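Local coordinates for protein fumarate reductase iron-sulfur subunit (Mycolicibacterium smegmatis, PDB 7D6V) that probably relays electrons from succinate oxidation to quinone through its [2Fe-2S], [4Fe-4S] and [3Fe-4S] clusters, as the iron-sulfur subunit of a succinate dehydrogenase, at residues R9-G13 against T45-A49; F107-K111 against K165-A169. All coordinates share one frame. Residues are numbered along the deposited sequence.

In the fold
The two contacts follow one another along the chain, contact 1 closing before contact 2 opens, and their centres lie 28 Å apart with about 15 Å between nearest atoms. Contact 1 sits in the ferredoxin-like N-terminal part, where strand 4-14, the middle strand of the mixed sheet, meets the loop after helix 33-43; a little further on, this loop supplies ligands of the [2Fe-2S] cluster. Contact 2 lies nearer the centre of the folded chain (13 Å, against 23 Å for contact 1), where helix 107-112 meets the loop between helices 156-159 and 171-181. Contact 1 thus works within the [2Fe-2S] part, whereas contact 2 probably lies near where that part adjoins the dicluster part.

Contact 1 (R9-G13 against T45-A49); sequences RVWRG and TPDLA
Strand 4-14, central in the mixed beta-sheet of the ferredoxin-like [2Fe-2S] domain, passes the loop that follows helix 33-43. Trp11 and Arg12 are extended (phi/psi -82/130 and -122/141), Val10 is at -66/140; Thr45 to Leu48 form a type I beta turn, closed by a weak Leu48 N to Thr45 O hydrogen bond of 3.3 Å. The backbones come closest at Arg12 and Leu48, with 8.0 Å between CA atoms, so side chains reaching out from the strand bridge the gap. Val10, chi1 t, points toward the loop and sets CG1 4.1 Å from Leu48 CD1; a compact branched residue suits this buried spot. Trp11 NE1 instead hydrogen-bonds to Gln20 O of the membrane anchor subunit. Arg12 curls, chi1 to chi3 all m, and carries its guanidinium out to the turn, one face over Leu48 CD1, 3.5 Å from NE, and NH2 3.8 Å from Thr45 CG2. Arg12 NH1 stays 4.2 Å from Asp47 OD1, too far for a salt bridge. Gly13, at 150/-167, has to be glycine. The guanidinium charge is met elsewhere, by an NE salt bridge to Asp100, which also accepts from Ala49 N; toward the turn, Arg12 offers a flat surface to the Leu48 methyl.

Contact 2 (F107-K111 against K165-A169); sequences FNYEK and KENFA
Helix 107-112, which follows the ferredoxin-like part in the chain, docks on the loop before helix 171-181 of the 4Fe-4S dicluster domain, probably near where the two parts adjoin. Lys111 N hydrogen-bonds to Phe107 O at 2.9 Å, the i to i+4 spacing that puts both side chains on the face toward 165-169. The CA atoms pair as Phe107 with Lys165 at 8.3 Å and Lys111 with Ala169 at 6.3 Å. Phe107, chi1 t, lays a ring face under the alkyl chain of Lys165: CD stands 4.1 Å from the ring centroid, 20° off the normal, a CH-pi contact. Lys165 suits this place: its methylenes are apolar, while NZ salt-bridges Glu162. Phe107 CZ, at the ring edge, approaches Phe168 O at 3.8 Å; the Phe168 side chain lies about 5 Å from the [3Fe-4S] cluster. Lys111, chi1 and chi2 m, then extended, reaches into the curve of the loop, with CE 3.6 Å from Phe168 O. A long, flexible cation fits, since the loop turns carbonyl oxygens toward it while Glu166 CA-to-CB points away: Lys111 NZ is 3.6 Å from Glu166 O and gives a weak hydrogen bond of 3.3 Å to Lys165 O, itself 3.3 Å from Phe107 CE1.

Contact 1 (R9-G13 against T45-A49)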
# COMPACT_ATOMS: atom_id res chain seq x y z
N ARG B 9 26.93 5.24 2.05
CA ARG B 9 27.77 4.60 1.05
C ARG B 9 26.89 4.23 -0.15
O ARG B 9 26.77 3.08 -0.56
CB ARG B 9 28.54 3.43 1.66
CG ARG B 9 29.53 2.79 0.72
CD ARG B 9 30.30 1.63 1.34
NE ARG B 9 29.48 0.47 1.64
CZ ARG B 9 29.91 -0.58 2.34
NH1 ARG B 9 31.15 -0.60 2.79
NH2 ARG B 9 29.10 -1.61 2.57
N VAL B 10 26.20 5.24 -0.69
CA VAL B 10 25.19 5.03 -1.74
C VAL B 10 25.83 4.53 -3.03
O VAL B 10 26.91 4.99 -3.44
CB VAL B 10 24.43 6.35 -1.98
CG1 VAL B 10 23.45 6.22 -3.13
CG2 VAL B 10 23.72 6.79 -0.71
N TRP B 11 25.15 3.60 -3.70
CA TRP B 11 25.62 3.04 -4.96
C TRP B 11 25.26 3.96 -6.13
O TRP B 11 24.11 4.38 -6.27
CB TRP B 11 25.01 1.65 -5.19
CG TRP B 11 25.55 0.92 -6.38
CD1 TRP B 11 26.61 0.07 -6.41
CD2 TRP B 11 25.06 0.97 -7.73
NE1 TRP B 11 26.82 -0.41 -7.67
CE2 TRP B 11 25.87 0.13 -8.51
CE3 TRP B 11 24.01 1.65 -8.35
CZ2 TRP B 11 25.67 -0.05 -9.87
CZ3 TRP B 11 23.81 1.47 -9.70
CH2 TRP B 11 24.63 0.63 -10.45
N ARG B 12 26.25 4.26 -6.97
CA ARG B 12 26.06 5.11 -8.15
C ARG B 12 26.48 4.35 -9.40
O ARG B 12 27.46 3.62 -9.40
CB ARG B 12 26.88 6.40 -8.05
CG ARG B 12 26.73 7.17 -6.76
CD ARG B 12 25.35 7.77 -6.59
NE ARG B 12 24.87 8.45 -7.79
CZ ARG B 12 25.03 9.74 -8.03
NH1 ARG B 12 24.56 10.27 -9.15
NH2 ARG B 12 25.67 10.51 -7.16
N GLY B 13 25.73 4.54 -10.48
CA GLY B 13 26.07 3.94 -11.75
C GLY B 13 24.83 3.67 -12.57
O GLY B 13 23.74 4.15 -12.26
N THR B 45 24.07 15.93 -4.46
CA THR B 45 23.88 15.10 -5.65
C THR B 45 22.51 15.41 -6.26
O THR B 45 21.55 14.65 -6.07
CB THR B 45 23.99 13.61 -5.33
OG1 THR B 45 22.89 13.22 -4.50
CG2 THR B 45 25.29 13.33 -4.60
N PRO B 46 22.40 16.50 -7.02
CA PRO B 46 21.09 16.86 -7.60
C PRO B 46 20.54 15.82 -8.56
O PRO B 46 19.32 15.70 -8.69
CB PRO B 46 21.38 18.19 -8.31
CG PRO B 46 22.71 18.64 -7.81
CD PRO B 46 23.46 17.42 -7.44
N ASP B 47 21.41 15.07 -9.24
CA ASP B 47 21.00 14.13 -10.28
C ASP B 47 20.95 12.69 -9.79
O ASP B 47 21.01 11.76 -10.60
CB ASP B 47 21.94 14.24 -11.48
CG ASP B 47 23.39 14.11 -11.09
OD1 ASP B 47 23.71 14.31 -9.90
OD2 ASP B 47 24.22 13.79 -11.97
N LEU B 48 20.85 12.48 -8.48
CA LEU B 48 20.80 11.13 -7.92
C LEU B 48 19.42 10.51 -8.13
O LEU B 48 18.41 11.13 -7.81
CB LEU B 48 21.15 11.16 -6.44
CG LEU B 48 20.88 9.89 -5.63
CD1 LEU B 48 21.95 8.87 -5.90
CD2 LEU B 48 20.80 10.22 -4.16
N ALA B 49 19.40 9.28 -8.64
CA ALA B 49 18.17 8.61 -9.03
C ALA B 49 17.53 7.91 -7.83
O ALA B 49 18.18 7.11 -7.16
CB ALA B 49 18.47 7.60 -10.13

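Contact 2 (F107-K111 against K165-A169)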
# COMPACT_ATOMS: atom_id res chain seq x y z
N PHE B 107 9.35 -6.80 -15.15
CA PHE B 107 9.05 -8.22 -15.05
C PHE B 107 7.76 -8.44 -14.27
O PHE B 107 6.95 -9.31 -14.62
CB PHE B 107 10.25 -8.92 -14.40
CG PHE B 107 9.92 -10.22 -13.71
CD1 PHE B 107 9.99 -11.41 -14.40
CD2 PHE B 107 9.60 -10.24 -12.37
CE1 PHE B 107 9.71 -12.60 -13.77
CE2 PHE B 107 9.32 -11.43 -11.73
CZ PHE B 107 9.37 -12.61 -12.43
N ASN B 108 7.54 -7.64 -13.23
CA ASN B 108 6.32 -7.76 -12.43
C ASN B 108 5.08 -7.37 -13.24
O ASN B 108 4.06 -8.06 -13.19
CB ASN B 108 6.44 -6.89 -11.18
CG ASN B 108 7.72 -7.15 -10.42
OD1 ASN B 108 7.83 -8.13 -9.69
ND2 ASN B 108 8.69 -6.27 -10.58
N TYR B 109 5.15 -6.26 -13.98
CA TYR B 109 4.01 -5.86 -14.78
C TYR B 109 3.77 -6.78 -15.96
O TYR B 109 2.65 -6.87 -16.45
CB TYR B 109 4.19 -4.41 -15.25
CG TYR B 109 4.13 -3.43 -14.10
CD1 TYR B 109 2.92 -2.98 -13.61
CD2 TYR B 109 5.29 -2.98 -13.49
CE1 TYR B 109 2.86 -2.10 -12.56
CE2 TYR B 109 5.24 -2.10 -12.44
CZ TYR B 109 4.02 -1.66 -11.98
OH TYR B 109 3.97 -0.78 -10.92
N GLU B 110 4.81 -7.48 -16.43
CA GLU B 110 4.61 -8.51 -17.44
C GLU B 110 3.96 -9.75 -16.85
O GLU B 110 3.11 -10.38 -17.50
CB GLU B 110 5.95 -8.86 -18.09
CG GLU B 110 6.30 -8.00 -19.28
CD GLU B 110 7.77 -7.67 -19.36
OE1 GLU B 110 8.11 -6.57 -19.85
OE2 GLU B 110 8.59 -8.51 -18.93
N LYS B 111 4.33 -10.12 -15.62
CA LYS B 111 3.67 -11.23 -14.95
C LYS B 111 2.23 -10.90 -14.58
O LYS B 111 1.41 -11.82 -14.48
CB LYS B 111 4.43 -11.61 -13.68
CG LYS B 111 5.77 -12.27 -13.93
CD LYS B 111 5.62 -13.53 -14.76
CE LYS B 111 6.95 -14.25 -14.92
NZ LYS B 111 6.82 -15.55 -15.61
N LYS B 165 13.33 -16.90 -14.22
CA LYS B 165 12.41 -15.76 -14.32
C LYS B 165 11.20 -16.09 -15.18
O LYS B 165 10.08 -15.67 -14.88
CB LYS B 165 13.15 -14.55 -14.87
CG LYS B 165 14.13 -13.92 -13.90
CD LYS B 165 13.51 -12.75 -13.17
CE LYS B 165 14.56 -11.93 -12.45
NZ LYS B 165 15.36 -11.10 -13.38
N GLU B 166 11.41 -16.84 -16.27
CA GLU B 166 10.31 -17.16 -17.17
C GLU B 166 9.43 -18.28 -16.66
O GLU B 166 8.32 -18.46 -17.17
CB GLU B 166 10.85 -17.53 -18.55
CG GLU B 166 11.81 -18.70 -18.53
CD GLU B 166 11.85 -19.43 -19.85
OE1 GLU B 166 11.90 -18.76 -20.90
OE2 GLU B 166 11.84 -20.68 -19.85
N ASN B 167 9.89 -19.05 -15.67
CA ASN B 167 9.12 -20.18 -15.15
C ASN B 167 8.42 -19.89 -13.83
O ASN B 167 7.50 -20.63 -13.47
CB ASN B 167 10.04 -21.39 -14.98
CG ASN B 167 10.68 -21.83 -16.27
OD1 ASN B 167 10.00 -22.09 -17.26
ND2 ASN B 167 12.01 -21.93 -16.27
N PHE B 168 8.84 -18.86 -13.11
CA PHE B 168 8.33 -18.57 -11.77
C PHE B 168 7.73 -17.18 -11.75
O PHE B 168 8.35 -16.22 -12.22
CB PHE B 168 9.46 -18.69 -10.74
CG PHE B 168 8.99 -18.65 -9.32
CD1 PHE B 168 8.10 -19.58 -8.84
CD2 PHE B 168 9.48 -17.70 -8.45
CE1 PHE B 168 7.68 -19.56 -7.53
CE2 PHE B 168 9.07 -17.67 -7.13
CZ PHE B 168 8.16 -18.60 -6.68
N ALA B 169 6.52 -17.07 -11.21
CA ALA B 169 5.83 -15.78 -11.17
C ALA B 169 6.27 -14.93 -9.98
O ALA B 169 6.24 -13.70 -10.06
CB ALA B 169 4.32 -15.99 -11.13